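Local coordinates for protein STM4351 (Salmonella enterica, PDB 2Y7I) that binds free arginine with high specificity in the periplasm as a family 3 solute-binding protein, probably delivering it for uptake into the cell, at residues L8-S13 with A38-M43; I193-D198 with Q204-A209; D34-V39 with A68-M73; V29-D34 with Q87-G92. All blocks are in the same frame, centred on the assembly; numbering follows the deposited sequence.

Contact 1 (L8-S13 with A38-M43); sequences LHFGTS and AVCKEM. With ZN (zinc ion), chain E; ARG (arginine), chain C.
The sulfur of Cys40 lies at the rim of the Phe10 ring, a sulfur-aromatic contact in which SG comes within 3.7 Å of Phe10 CE1. The line from the ring centroid to SG runs 80° off the ring normal, so the sulfur meets the edge and not the pi face. Leu8 flanks the same sulfur, with Leu8 CD2 at 3.9 Å from Cys40 SG. Because Leu8 CG stands anti to the backbone N (chi1 -161°), its CD2 branch also reaches Met43, just past the helix end, with Met43 CE 4.0 Å from Leu8 CD2 and the two side chains crossing at about a right angle. His9, between Leu8 and Phe10, points away from the helix and binds a zinc ion through ND1, 2.1 Å from the metal, together with Asp67 and a water. Further along, Ser13 O accepts a hydrogen bond from NH2 of the bound arginine. The buried cluster thus seals helix 31-42 onto strand 7-12, the middle strand of a parallel sheet between 46-51 and 68-69. Helix and strands 7-12 and 46-51 form a beta-alpha-beta crossover, and helix 200-214 flanks it, touching Leu8 through Leu202 and Val39 through Leu210.

Contact 2 (I193-D198 with Q204-A209); sequences IAVRKD and QEINAA
A small, purely apolar helix-on-strand contact joins Ile206 of helix 200-214 to Val195 and Ile193, in and beside the short strand 194-195, which pairs antiparallel with strand 84-85. It belongs to the lobe of the periplasmic binding protein fold that also carries the parallel sheet of strands 46-51, 7-12 and 68-69. One side chain, Ile206, serves both partners by dividing its branches. The longer one ends in CD1, which meets Val195 CG1 at 3.8 Å as the two side chains run past each other in opposite directions. Its CG2 methyl, placed anti to the backbone N by a chi1 of -76° for CG1, is turned toward Ile193 and lies 4.2 Å from Ile193 CD1. All three residues are buried, and Leu202 and Leu203 of the same helix add to the cover over Val195. On the more exposed flank of this helix, Glu205 forms a salt bridge with Arg6. Asn207 OD1 accepts the backbone N-H of Gln87, while Asn207 ND2 reaches back one turn to Gln204 OE1 over a long 3.3 Å. That bond is nearly straight at 173° and lies in the Asn207 amide plane, yet the donor stands above the Gln204 carbonyl plane.

Contact 3 (D34-V39 with A68-M73); sequences DVANAV and AVIAGM. With ARG (arginine), chain C.
The carbonyl oxygen of Ala71, one residue beyond the Ile70 that packs on Val35 and Ala36, is gripped twice by the guanidinium group of the bound arginine. Ligand NE donates to Ala71 O at 2.9 Å, and ligand NH2 adds a weak bond to the same oxygen. The next carbonyl, Gly72 O, takes the ligand's alpha-amino N at 2.9 Å, so two successive peptide oxygens hold opposite ends of one molecule. Gly72 has a positive phi of 53°, part of the turn that brings both oxygens to the pocket. While these carbonyls face the ligand, the side chain of Ile70 faces helix 31-42. Its CD1 touches Val35 CG1 at 4.1 Å, the two side chains crossing obliquely, and its CG2 rests on the methyl of Ala36, with Ile70 CG2 and Ala36 CB also 4.1 Å apart. Ile70 CG1 lies anti to the backbone N (chi1 -164°), an extended pose that carries CD1 out to the valine. Phe10, Tyr89 and Ile193 complete the surroundings of Ile70. The backbone is tied down as well, since Thr12 OG1 bonds Ile70 O. The chemistry is therefore split by direction, with hydrocarbon toward the helix and backbone acceptors toward the ligand. Acceptors of this kind suit the positively charged guanidinium and ammonium groups of arginine, and their placement probably contributes to the selectivity of the pocket, alongside the acidic side chains Asp160, Glu20 and Glu118.

Contact 4 (V29-D34 with Q87-G92); sequences VGFDID and QPYYEG
Tyr89 reaches across to Phe31 and Asp32 in the first turn of helix 31-42, in the two-lobed periplasmic binding protein fold. With CG held between the backbone N and the carbonyl carbon, the ring swings from CB toward the helix, which sets its CD1-CE1 side against Phe31 and its hydroxyl at Asp32. CD1 comes first, 4.0 Å from Phe31 CE2. Next along the ring, Tyr89 CE1 lies 3.8 Å from the same Phe31 CE2, which sits at the tyrosine's edge, in the plane of the ring. On the way to the tip, Tyr89 CE1 also nears Asp32 OD1, at 3.2 Å. There Tyr89 OH donates a short hydrogen bond of 2.6 Å to Asp32 OD1. Phe31 has a second neighbour in Tyr90: Phe31 CE2 is 4.0 Å from Tyr90 CB, and the rings lie obliquely, centroids 5.2 Å apart with planes at 58°. Phe227 stacks on Tyr90 and meets Phe31 edge-to-face, adding the C-terminal helix 217-227 to the aromatic group. Segment 87-92 leads from strand 84-85 toward strand 95-100 of the five-stranded mixed sheet, consistent with a connection between lobes, and its start packs on Asp211 of the neighbouring subunit. Gly30 occupies the N-cap position of the helix, so the Asp32 carboxylate lies near a helix N-terminus, which may favour its negative charge, and its OD2 accepts the backbone N-H of Gly72. Tyr89 OH meets OD1 from above the carboxylate plane, 48° out of it, and the carboxylate stands 72° from the plane of the tyrosine ring.

All four contacts are buried in one lobe, but their chemistry differs. Helix 31-42 supplies a segment to contacts 1, 3 and 4: its first turn to contact 4, its middle to contact 3 and its C-terminal end to contact 1. Contacts 1 and 3 meet the adjacent strands 7-12 and 68-69, and both also touch the bound arginine through backbone oxygens. Contact 2 holds helix 200-214 instead, joined to contact 1 by packing of Ala209 on Glu42 and to contact 3 by the backbone bond between Ala194 and Val69. Contacts 1 to 3 are apolar across their segments, contact 1 adding sulfur, whereas contact 4 brings aromatics and a side-chain hydrogen bond.

Contact 1 (L8-S13 with A38-M43)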
loop_
_atom_site.group_PDB
_atom_site.type_symbol
_atom_site.label_atom_id
_atom_site.label_comp_id
_atom_site.label_asym_id
_atom_site.label_seq_id
_atom_site.Cartn_x
_atom_site.Cartn_y
_atom_site.Cartn_z
ATOM N N LEU A 8 18.061 5.166 -12.523
ATOM C CA LEU A 8 17.508 6.253 -11.746
ATOM C C LEU A 8 18.406 6.501 -10.531
ATOM O O LEU A 8 18.623 5.600 -9.705
ATOM C CB LEU A 8 16.084 5.889 -11.321
ATOM C CG LEU A 8 15.094 6.957 -10.865
ATOM C CD1 LEU A 8 14.965 8.071 -11.905
ATOM C CD2 LEU A 8 13.730 6.302 -10.619
ATOM N N HIS A 9 18.943 7.718 -10.444
ATOM C CA HIS A 9 19.898 8.077 -9.396
ATOM C C HIS A 9 19.161 8.733 -8.228
ATOM O O HIS A 9 18.587 9.808 -8.387
ATOM C CB HIS A 9 20.992 9.003 -9.954
ATOM C CG HIS A 9 21.735 8.428 -11.125
ATOM N ND1 HIS A 9 21.377 8.676 -12.434
ATOM C CD2 HIS A 9 22.815 7.612 -11.182
ATOM C CE1 HIS A 9 22.206 8.040 -13.245
ATOM N NE2 HIS A 9 23.086 7.385 -12.511
ATOM N N PHE A 10 19.166 8.065 -7.076
ATOM C CA PHE A 10 18.529 8.560 -5.860
ATOM C C PHE A 10 19.571 9.116 -4.915
ATOM O O PHE A 10 20.651 8.546 -4.773
ATOM C CB PHE A 10 17.820 7.431 -5.118
ATOM C CG PHE A 10 16.480 7.066 -5.680
ATOM C CD1 PHE A 10 16.379 6.143 -6.719
ATOM C CD2 PHE A 10 15.312 7.614 -5.145
ATOM C CE1 PHE A 10 15.117 5.780 -7.232
ATOM C CE2 PHE A 10 14.045 7.261 -5.657
ATOM C CZ PHE A 10 13.954 6.347 -6.700
ATOM N N GLY A 11 19.237 10.228 -4.271
ATOM C CA GLY A 11 20.022 10.748 -3.160
ATOM C C GLY A 11 19.292 10.390 -1.883
ATOM O O GLY A 11 18.056 10.423 -1.839
ATOM N N THR A 12 20.056 10.034 -0.854
ATOM C CA THR A 12 19.515 9.732 0.468
ATOM C C THR A 12 20.550 10.055 1.556
ATOM O O THR A 12 21.711 10.377 1.263
ATOM C CB THR A 12 19.051 8.246 0.595
ATOM O OG1 THR A 12 18.186 8.114 1.728
ATOM C CG2 THR A 12 20.235 7.302 0.755
ATOM N N SER A 13 20.114 9.973 2.808
ATOM C CA SER A 13 20.993 10.117 3.960
ATOM C C SER A 13 20.827 8.891 4.835
ATOM O O SER A 13 19.856 8.787 5.596
ATOM C CB SER A 13 20.647 11.365 4.765
ATOM O OG SER A 13 21.600 11.542 5.797
ATOM N N ALA A 38 11.685 -1.268 -5.674
ATOM C CA ALA A 38 10.416 -1.753 -6.217
ATOM C C ALA A 38 9.872 -0.784 -7.274
ATOM O O ALA A 38 9.388 -1.207 -8.328
ATOM C CB ALA A 38 9.393 -1.978 -5.083
ATOM N N VAL A 39 9.965 0.514 -6.988
ATOM C CA VAL A 39 9.600 1.559 -7.954
ATOM C C VAL A 39 10.442 1.451 -9.239
ATOM O O VAL A 39 9.890 1.444 -10.348
ATOM C CB VAL A 39 9.713 2.965 -7.326
ATOM C CG1 VAL A 39 9.581 4.083 -8.389
ATOM C CG2 VAL A 39 8.666 3.125 -6.233
ATOM N N CYS A 40 11.762 1.346 -9.085
ATOM C CA CYS A 40 12.661 1.137 -10.233
ATOM C C CYS A 40 12.322 -0.109 -11.063
ATOM O O CYS A 40 12.333 -0.055 -12.308
ATOM C CB CYS A 40 14.122 1.109 -9.786
ATOM S SG CYS A 40 14.677 2.746 -9.328
ATOM N N LYS A 41 12.013 -1.217 -10.387
ATOM C CA LYS A 41 11.620 -2.439 -11.096
ATOM C C LYS A 41 10.370 -2.212 -11.955
ATOM O O LYS A 41 10.338 -2.613 -13.118
ATOM C CB LYS A 41 11.435 -3.622 -10.137
ATOM C CG LYS A 41 11.217 -4.950 -10.865
ATOM C CD LYS A 41 11.327 -6.138 -9.923
ATOM C CE LYS A 41 11.266 -7.447 -10.707
ATOM N NZ LYS A 41 11.380 -8.640 -9.822
ATOM N N GLU A 42 9.359 -1.544 -11.394
ATOM C CA GLU A 42 8.137 -1.210 -12.151
ATOM C C GLU A 42 8.420 -0.272 -13.319
ATOM O O GLU A 42 7.707 -0.283 -14.321
ATOM C CB GLU A 42 7.062 -0.591 -11.249
ATOM C CG GLU A 42 6.377 -1.555 -10.291
ATOM C CD GLU A 42 5.562 -2.648 -10.986
ATOM O OE1 GLU A 42 5.268 -2.532 -12.195
ATOM O OE2 GLU A 42 5.221 -3.637 -10.302
ATOM N N MET A 43 9.475 0.527 -13.191
ATOM C CA MET A 43 9.865 1.470 -14.240
ATOM C C MET A 43 10.859 0.860 -15.234
ATOM O O MET A 43 11.327 1.549 -16.149
ATOM C CB MET A 43 10.454 2.732 -13.614
ATOM C CG MET A 43 9.427 3.578 -12.843
ATOM S SD MET A 43 10.143 5.028 -12.056
ATOM C CE MET A 43 10.887 5.876 -13.446
HETATM ZN ZN ZN E . 20.184 10.124 -13.313
HETATM N N ARG C . 11.079 12.773 8.879
HETATM C CA ARG C . 11.986 13.898 9.266
HETATM C C ARG C . 11.908 15.005 8.222
HETATM O O ARG C . 12.604 16.011 8.336
HETATM C CB ARG C . 13.443 13.412 9.419
HETATM C CG ARG C . 13.994 12.679 8.182
HETATM C CD ARG C . 15.479 12.344 8.313
HETATM N NE ARG C . 15.865 11.374 7.285
HETATM C CZ ARG C . 17.095 10.895 7.106
HETATM N NH1 ARG C . 18.110 11.288 7.879
HETATM N NH2 ARG C . 17.310 10.020 6.146
HETATM O OXT ARG C . 11.163 14.900 7.229
HETATM O O HOH W 1 21.223 11.800 -12.441
#

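Contact 2 (I193-D198 with Q204-A209)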
loop_
_atom_site.group_PDB
_atom_site.type_symbol
_atom_site.label_atom_id
_atom_site.label_comp_id
_atom_site.label_asym_id
_atom_site.label_seq_id
_atom_site.Cartn_x
_atom_site.Cartn_y
_atom_site.Cartn_z
ATOM N N ILE A 193 8.596 10.840 -2.344
ATOM C CA ILE A 193 9.794 10.829 -3.174
ATOM C C ILE A 193 9.856 12.182 -3.873
ATOM O O ILE A 193 8.885 12.593 -4.493
ATOM C CB ILE A 193 9.761 9.679 -4.211
ATOM C CG1 ILE A 193 9.874 8.325 -3.494
ATOM C CG2 ILE A 193 10.905 9.842 -5.220
ATOM C CD1 ILE A 193 9.726 7.103 -4.409
ATOM N N ALA A 194 10.995 12.869 -3.766
ATOM C CA ALA A 194 11.138 14.215 -4.330
ATOM C C ALA A 194 11.866 14.198 -5.666
ATOM O O ALA A 194 12.823 13.450 -5.862
ATOM C CB ALA A 194 11.843 15.141 -3.347
ATOM N N VAL A 195 11.372 15.012 -6.590
ATOM C CA VAL A 195 12.050 15.267 -7.860
ATOM C C VAL A 195 12.070 16.779 -8.062
ATOM O O VAL A 195 11.356 17.501 -7.362
ATOM C CB VAL A 195 11.378 14.522 -9.051
ATOM C CG1 VAL A 195 11.023 13.080 -8.653
ATOM C CG2 VAL A 195 10.124 15.249 -9.544
ATOM N N ARG A 196 12.894 17.253 -8.995
ATOM C CA ARG A 196 12.925 18.670 -9.353
ATOM C C ARG A 196 11.578 19.163 -9.874
ATOM O O ARG A 196 10.823 18.405 -10.490
ATOM C CB ARG A 196 13.979 18.928 -10.426
ATOM C CG ARG A 196 15.357 19.145 -9.882
ATOM C CD ARG A 196 16.344 19.493 -11.001
ATOM N NE ARG A 196 16.380 18.500 -12.082
ATOM C CZ ARG A 196 16.821 17.242 -11.971
ATOM N NH1 ARG A 196 17.260 16.757 -10.802
ATOM N NH2 ARG A 196 16.803 16.452 -13.040
ATOM N N LYS A 197 11.311 20.447 -9.662
ATOM C CA LYS A 197 10.041 21.068 -10.058
ATOM C C LYS A 197 9.587 20.887 -11.509
ATOM O O LYS A 197 8.393 20.729 -11.770
ATOM C CB LYS A 197 10.059 22.557 -9.714
ATOM C CG LYS A 197 9.762 22.849 -8.260
ATOM C CD LYS A 197 8.321 22.522 -7.939
ATOM C CE LYS A 197 7.826 23.345 -6.772
ATOM N NZ LYS A 197 6.480 22.859 -6.382
ATOM N N ASP A 198 10.500 20.928 -12.468
ATOM C CA ASP A 198 10.030 20.856 -13.859
ATOM C C ASP A 198 10.256 19.473 -14.460
ATOM O O ASP A 198 10.583 19.339 -15.632
ATOM C CB ASP A 198 10.649 21.964 -14.715
ATOM C CG ASP A 198 9.751 22.386 -15.903
ATOM O OD1 ASP A 198 8.873 21.610 -16.361
ATOM O OD2 ASP A 198 9.939 23.517 -16.385
ATOM N N GLN A 204 5.406 11.519 -12.858
ATOM C CA GLN A 204 4.229 10.699 -13.169
ATOM C C GLN A 204 4.565 9.217 -13.394
ATOM O O GLN A 204 3.746 8.341 -13.115
ATOM C CB GLN A 204 3.410 11.282 -14.329
ATOM C CG GLN A 204 2.783 12.675 -14.054
ATOM C CD GLN A 204 2.414 12.940 -12.582
ATOM O OE1 GLN A 204 1.858 12.079 -11.886
ATOM N NE2 GLN A 204 2.722 14.148 -12.111
ATOM N N GLU A 205 5.771 8.945 -13.885
ATOM C CA GLU A 205 6.252 7.572 -13.994
ATOM C C GLU A 205 6.384 6.972 -12.604
ATOM O O GLU A 205 5.982 5.831 -12.374
ATOM C CB GLU A 205 7.617 7.532 -14.650
ATOM C CG GLU A 205 7.608 7.500 -16.145
ATOM C CD GLU A 205 8.973 7.102 -16.669
ATOM O OE1 GLU A 205 9.865 7.974 -16.720
ATOM O OE2 GLU A 205 9.161 5.908 -16.977
ATOM N N ILE A 206 6.959 7.755 -11.693
ATOM C CA ILE A 206 7.147 7.348 -10.298
ATOM C C ILE A 206 5.798 7.112 -9.616
ATOM O O ILE A 206 5.618 6.111 -8.910
ATOM C CB ILE A 206 7.980 8.387 -9.511
ATOM C CG1 ILE A 206 9.462 8.277 -9.887
ATOM C CG2 ILE A 206 7.812 8.206 -7.992
ATOM C CD1 ILE A 206 10.298 9.436 -9.386
ATOM N N ASN A 207 4.855 8.032 -9.819
ATOM C CA ASN A 207 3.500 7.849 -9.284
ATOM C C ASN A 207 2.788 6.608 -9.822
ATOM O O ASN A 207 2.150 5.879 -9.062
ATOM C CB ASN A 207 2.643 9.098 -9.518
ATOM C CG ASN A 207 2.838 10.139 -8.431
ATOM O OD1 ASN A 207 3.078 9.799 -7.273
ATOM N ND2 ASN A 207 2.751 11.414 -8.801
ATOM N N ALA A 208 2.897 6.372 -11.127
ATOM C CA ALA A 208 2.285 5.197 -11.729
ATOM C C ALA A 208 2.896 3.922 -11.132
ATOM O O ALA A 208 2.187 2.949 -10.897
ATOM C CB ALA A 208 2.439 5.214 -13.238
ATOM N N ALA A 209 4.203 3.948 -10.878
ATOM C CA ALA A 209 4.900 2.814 -10.268
ATOM C C ALA A 209 4.498 2.617 -8.800
ATOM O O ALA A 209 4.242 1.486 -8.367
ATOM C CB ALA A 209 6.411 2.984 -10.398
#

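Contact 3 (D34-V39 with A68-M73)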
loop_
_atom_site.group_PDB
_atom_site.type_symbol
_atom_site.label_atom_id
_atom_site.label_comp_id
_atom_site.label_asym_id
_atom_site.label_seq_id
_atom_site.Cartn_x
_atom_site.Cartn_y
_atom_site.Cartn_z
ATOM N N ASP A 34 14.033 -0.463 -0.166
ATOM C CA ASP A 34 13.127 -1.493 -0.707
ATOM C C ASP A 34 12.036 -0.876 -1.567
ATOM O O ASP A 34 11.731 -1.385 -2.655
ATOM C CB ASP A 34 12.528 -2.349 0.416
ATOM C CG ASP A 34 13.528 -3.355 0.965
ATOM O OD1 ASP A 34 14.687 -3.353 0.504
ATOM O OD2 ASP A 34 13.167 -4.142 1.856
ATOM N N VAL A 35 11.453 0.217 -1.069
ATOM C CA VAL A 35 10.481 0.996 -1.827
ATOM C C VAL A 35 11.082 1.505 -3.149
ATOM O O VAL A 35 10.503 1.281 -4.214
ATOM C CB VAL A 35 9.881 2.171 -0.995
ATOM C CG1 VAL A 35 9.021 3.081 -1.872
ATOM C CG2 VAL A 35 9.029 1.640 0.165
ATOM N N ALA A 36 12.233 2.178 -3.084
ATOM C CA ALA A 36 12.851 2.728 -4.304
ATOM C C ALA A 36 13.189 1.637 -5.335
ATOM O O ALA A 36 12.974 1.819 -6.541
ATOM C CB ALA A 36 14.090 3.562 -3.955
ATOM N N ASN A 37 13.713 0.510 -4.860
ATOM C CA ASN A 37 14.029 -0.614 -5.747
ATOM C C ASN A 37 12.774 -1.158 -6.434
ATOM O O ASN A 37 12.791 -1.448 -7.629
ATOM C CB ASN A 37 14.767 -1.728 -4.998
ATOM C CG ASN A 37 16.278 -1.475 -4.898
ATOM O OD1 ASN A 37 16.919 -1.098 -5.873
ATOM N ND2 ASN A 37 16.843 -1.708 -3.725
ATOM N N ALA A 38 11.685 -1.268 -5.674
ATOM C CA ALA A 38 10.416 -1.753 -6.217
ATOM C C ALA A 38 9.872 -0.784 -7.274
ATOM O O ALA A 38 9.388 -1.207 -8.328
ATOM C CB ALA A 38 9.393 -1.978 -5.083
ATOM N N VAL A 39 9.965 0.514 -6.988
ATOM C CA VAL A 39 9.600 1.559 -7.954
ATOM C C VAL A 39 10.442 1.451 -9.239
ATOM O O VAL A 39 9.890 1.444 -10.348
ATOM C CB VAL A 39 9.713 2.965 -7.326
ATOM C CG1 VAL A 39 9.581 4.083 -8.389
ATOM C CG2 VAL A 39 8.666 3.125 -6.233
ATOM N N ALA A 68 16.155 11.916 -8.117
ATOM C CA ALA A 68 15.125 11.823 -7.095
ATOM C C ALA A 68 15.748 11.686 -5.714
ATOM O O ALA A 68 16.921 11.341 -5.582
ATOM C CB ALA A 68 14.186 10.646 -7.385
ATOM N N VAL A 69 14.958 11.993 -4.694
ATOM C CA VAL A 69 15.392 11.874 -3.308
ATOM C C VAL A 69 14.372 11.021 -2.582
ATOM O O VAL A 69 13.157 11.244 -2.706
ATOM C CB VAL A 69 15.523 13.273 -2.630
ATOM C CG1 VAL A 69 15.523 13.170 -1.115
ATOM C CG2 VAL A 69 16.793 13.974 -3.101
ATOM N N ILE A 70 14.867 10.026 -1.848
ATOM C CA ILE A 70 14.044 9.290 -0.896
ATOM C C ILE A 70 14.833 9.192 0.414
ATOM O O ILE A 70 15.990 8.739 0.419
ATOM C CB ILE A 70 13.578 7.913 -1.469
ATOM C CG1 ILE A 70 12.420 7.333 -0.641
ATOM C CG2 ILE A 70 14.757 6.910 -1.615
ATOM C CD1 ILE A 70 11.824 6.018 -1.216
ATOM N N ALA A 71 14.244 9.671 1.511
ATOM C CA ALA A 71 14.992 9.775 2.776
ATOM C C ALA A 71 14.129 9.988 4.015
ATOM O O ALA A 71 14.433 10.843 4.852
ATOM C CB ALA A 71 16.056 10.892 2.675
ATOM N N GLY A 72 13.049 9.214 4.136
ATOM C CA GLY A 72 12.106 9.394 5.231
ATOM C C GLY A 72 11.630 10.836 5.304
ATOM O O GLY A 72 11.419 11.363 6.387
ATOM N N MET A 73 11.425 11.451 4.139
ATOM C CA MET A 73 11.231 12.901 4.042
ATOM C C MET A 73 9.754 13.302 3.992
ATOM O O MET A 73 9.063 13.015 3.008
ATOM C CB MET A 73 11.967 13.439 2.800
ATOM C CG MET A 73 11.805 14.955 2.559
ATOM S SD MET A 73 12.696 15.584 1.109
ATOM C CE MET A 73 14.396 15.557 1.746
HETATM N N ARG C . 11.079 12.773 8.879
HETATM C CA ARG C . 11.986 13.898 9.266
HETATM C C ARG C . 11.908 15.005 8.222
HETATM O O ARG C . 12.604 16.011 8.336
HETATM C CB ARG C . 13.443 13.412 9.419
HETATM C CG ARG C . 13.994 12.679 8.182
HETATM C CD ARG C . 15.479 12.344 8.313
HETATM N NE ARG C . 15.865 11.374 7.285
HETATM C CZ ARG C . 17.095 10.895 7.106
HETATM N NH1 ARG C . 18.110 11.288 7.879
HETATM N NH2 ARG C . 17.310 10.020 6.146
HETATM O OXT ARG C . 11.163 14.900 7.229
#

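Contact 4 (V29-D34 with Q87-G92)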
loop_
_atom_site.group_PDB
_atom_site.type_symbol
_atom_site.label_atom_id
_atom_site.label_comp_id
_atom_site.label_asym_id
_atom_site.label_seq_id
_atom_site.Cartn_x
_atom_site.Cartn_y
_atom_site.Cartn_z
ATOM N N VAL A 29 20.650 0.053 2.924
ATOM C CA VAL A 29 19.506 -0.841 3.108
ATOM C C VAL A 29 18.414 -0.122 3.898
ATOM O O VAL A 29 18.655 0.921 4.500
ATOM C CB VAL A 29 19.907 -2.170 3.858
ATOM C CG1 VAL A 29 20.838 -3.031 3.016
ATOM C CG2 VAL A 29 20.545 -1.862 5.218
ATOM N N GLY A 30 17.210 -0.676 3.901
ATOM C CA GLY A 30 16.140 -0.092 4.682
ATOM C C GLY A 30 14.803 -0.078 3.968
ATOM O O GLY A 30 14.693 -0.495 2.808
ATOM N N PHE A 31 13.791 0.430 4.667
ATOM C CA PHE A 31 12.454 0.530 4.103
ATOM C C PHE A 31 12.456 1.345 2.812
ATOM O O PHE A 31 11.927 0.891 1.793
ATOM C CB PHE A 31 11.483 1.131 5.108
ATOM C CG PHE A 31 10.088 1.296 4.571
ATOM C CD1 PHE A 31 9.251 0.198 4.422
ATOM C CD2 PHE A 31 9.610 2.560 4.234
ATOM C CE1 PHE A 31 7.946 0.353 3.939
ATOM C CE2 PHE A 31 8.309 2.726 3.757
ATOM C CZ PHE A 31 7.489 1.618 3.601
ATOM N N ASP A 32 13.069 2.533 2.853
ATOM C CA ASP A 32 13.085 3.421 1.674
ATOM C C ASP A 32 13.809 2.803 0.491
ATOM O O ASP A 32 13.440 3.049 -0.654
ATOM C CB ASP A 32 13.753 4.759 1.985
ATOM C CG ASP A 32 12.851 5.712 2.729
ATOM O OD1 ASP A 32 11.628 5.457 2.857
ATOM O OD2 ASP A 32 13.375 6.746 3.188
ATOM N N ILE A 33 14.851 2.028 0.773
ATOM C CA ILE A 33 15.630 1.370 -0.277
ATOM C C ILE A 33 14.783 0.294 -0.960
ATOM O O ILE A 33 14.815 0.156 -2.179
ATOM C CB ILE A 33 16.945 0.750 0.259
ATOM C CG1 ILE A 33 17.755 1.767 1.094
ATOM C CG2 ILE A 33 17.778 0.152 -0.890
ATOM C CD1 ILE A 33 17.990 3.139 0.435
ATOM N N ASP A 34 14.033 -0.463 -0.166
ATOM C CA ASP A 34 13.127 -1.493 -0.707
ATOM C C ASP A 34 12.036 -0.876 -1.567
ATOM O O ASP A 34 11.731 -1.385 -2.655
ATOM C CB ASP A 34 12.528 -2.349 0.416
ATOM C CG ASP A 34 13.528 -3.355 0.965
ATOM O OD1 ASP A 34 14.687 -3.353 0.504
ATOM O OD2 ASP A 34 13.167 -4.142 1.856
ATOM N N GLN A 87 2.991 11.151 -4.640
ATOM C CA GLN A 87 1.977 10.752 -3.680
ATOM C C GLN A 87 2.699 10.250 -2.420
ATOM O O GLN A 87 3.853 9.800 -2.500
ATOM C CB GLN A 87 1.141 9.613 -4.280
ATOM C CG GLN A 87 1.980 8.359 -4.593
ATOM C CD GLN A 87 1.162 7.215 -5.128
ATOM O OE1 GLN A 87 0.582 6.441 -4.363
ATOM N NE2 GLN A 87 1.109 7.096 -6.443
ATOM N N PRO A 88 2.028 10.303 -1.257
ATOM C CA PRO A 88 2.662 9.722 -0.085
ATOM C C PRO A 88 2.920 8.234 -0.305
ATOM O O PRO A 88 2.093 7.549 -0.908
ATOM C CB PRO A 88 1.619 9.928 1.023
ATOM C CG PRO A 88 0.319 10.116 0.313
ATOM C CD PRO A 88 0.678 10.816 -0.963
ATOM N N TYR A 89 4.071 7.741 0.139
ATOM C CA TYR A 89 4.307 6.295 0.093
ATOM C C TYR A 89 4.190 5.668 1.479
ATOM O O TYR A 89 4.005 4.463 1.592
ATOM C CB TYR A 89 5.621 5.914 -0.624
ATOM C CG TYR A 89 6.882 6.347 0.096
ATOM C CD1 TYR A 89 7.497 5.515 1.041
ATOM C CD2 TYR A 89 7.467 7.577 -0.174
ATOM C CE1 TYR A 89 8.655 5.915 1.707
ATOM C CE2 TYR A 89 8.624 7.988 0.499
ATOM C CZ TYR A 89 9.210 7.155 1.431
ATOM O OH TYR A 89 10.360 7.572 2.089
ATOM N N TYR A 90 4.265 6.486 2.524
ATOM C CA TYR A 90 4.129 6.023 3.902
ATOM C C TYR A 90 3.721 7.218 4.756
ATOM O O TYR A 90 3.958 8.358 4.362
ATOM C CB TYR A 90 5.447 5.420 4.416
ATOM C CG TYR A 90 5.313 4.663 5.723
ATOM C CD1 TYR A 90 4.616 3.454 5.787
ATOM C CD2 TYR A 90 5.884 5.157 6.894
ATOM C CE1 TYR A 90 4.496 2.753 6.994
ATOM C CE2 TYR A 90 5.775 4.473 8.094
ATOM C CZ TYR A 90 5.088 3.274 8.137
ATOM O OH TYR A 90 4.982 2.608 9.336
ATOM N N GLU A 91 3.112 6.972 5.912
ATOM C CA GLU A 91 2.570 8.071 6.717
ATOM C C GLU A 91 3.648 8.805 7.482
ATOM O O GLU A 91 4.615 8.197 7.924
ATOM C CB GLU A 91 1.520 7.566 7.701
ATOM C CG GLU A 91 0.157 7.402 7.094
ATOM C CD GLU A 91 -0.875 6.940 8.093
ATOM O OE1 GLU A 91 -0.518 6.751 9.277
ATOM O OE2 GLU A 91 -2.044 6.766 7.686
ATOM N N GLY A 92 3.475 10.117 7.627
ATOM C CA GLY A 92 4.291 10.898 8.541
ATOM C C GLY A 92 3.765 10.653 9.937
ATOM O O GLY A 92 2.560 10.743 10.176
#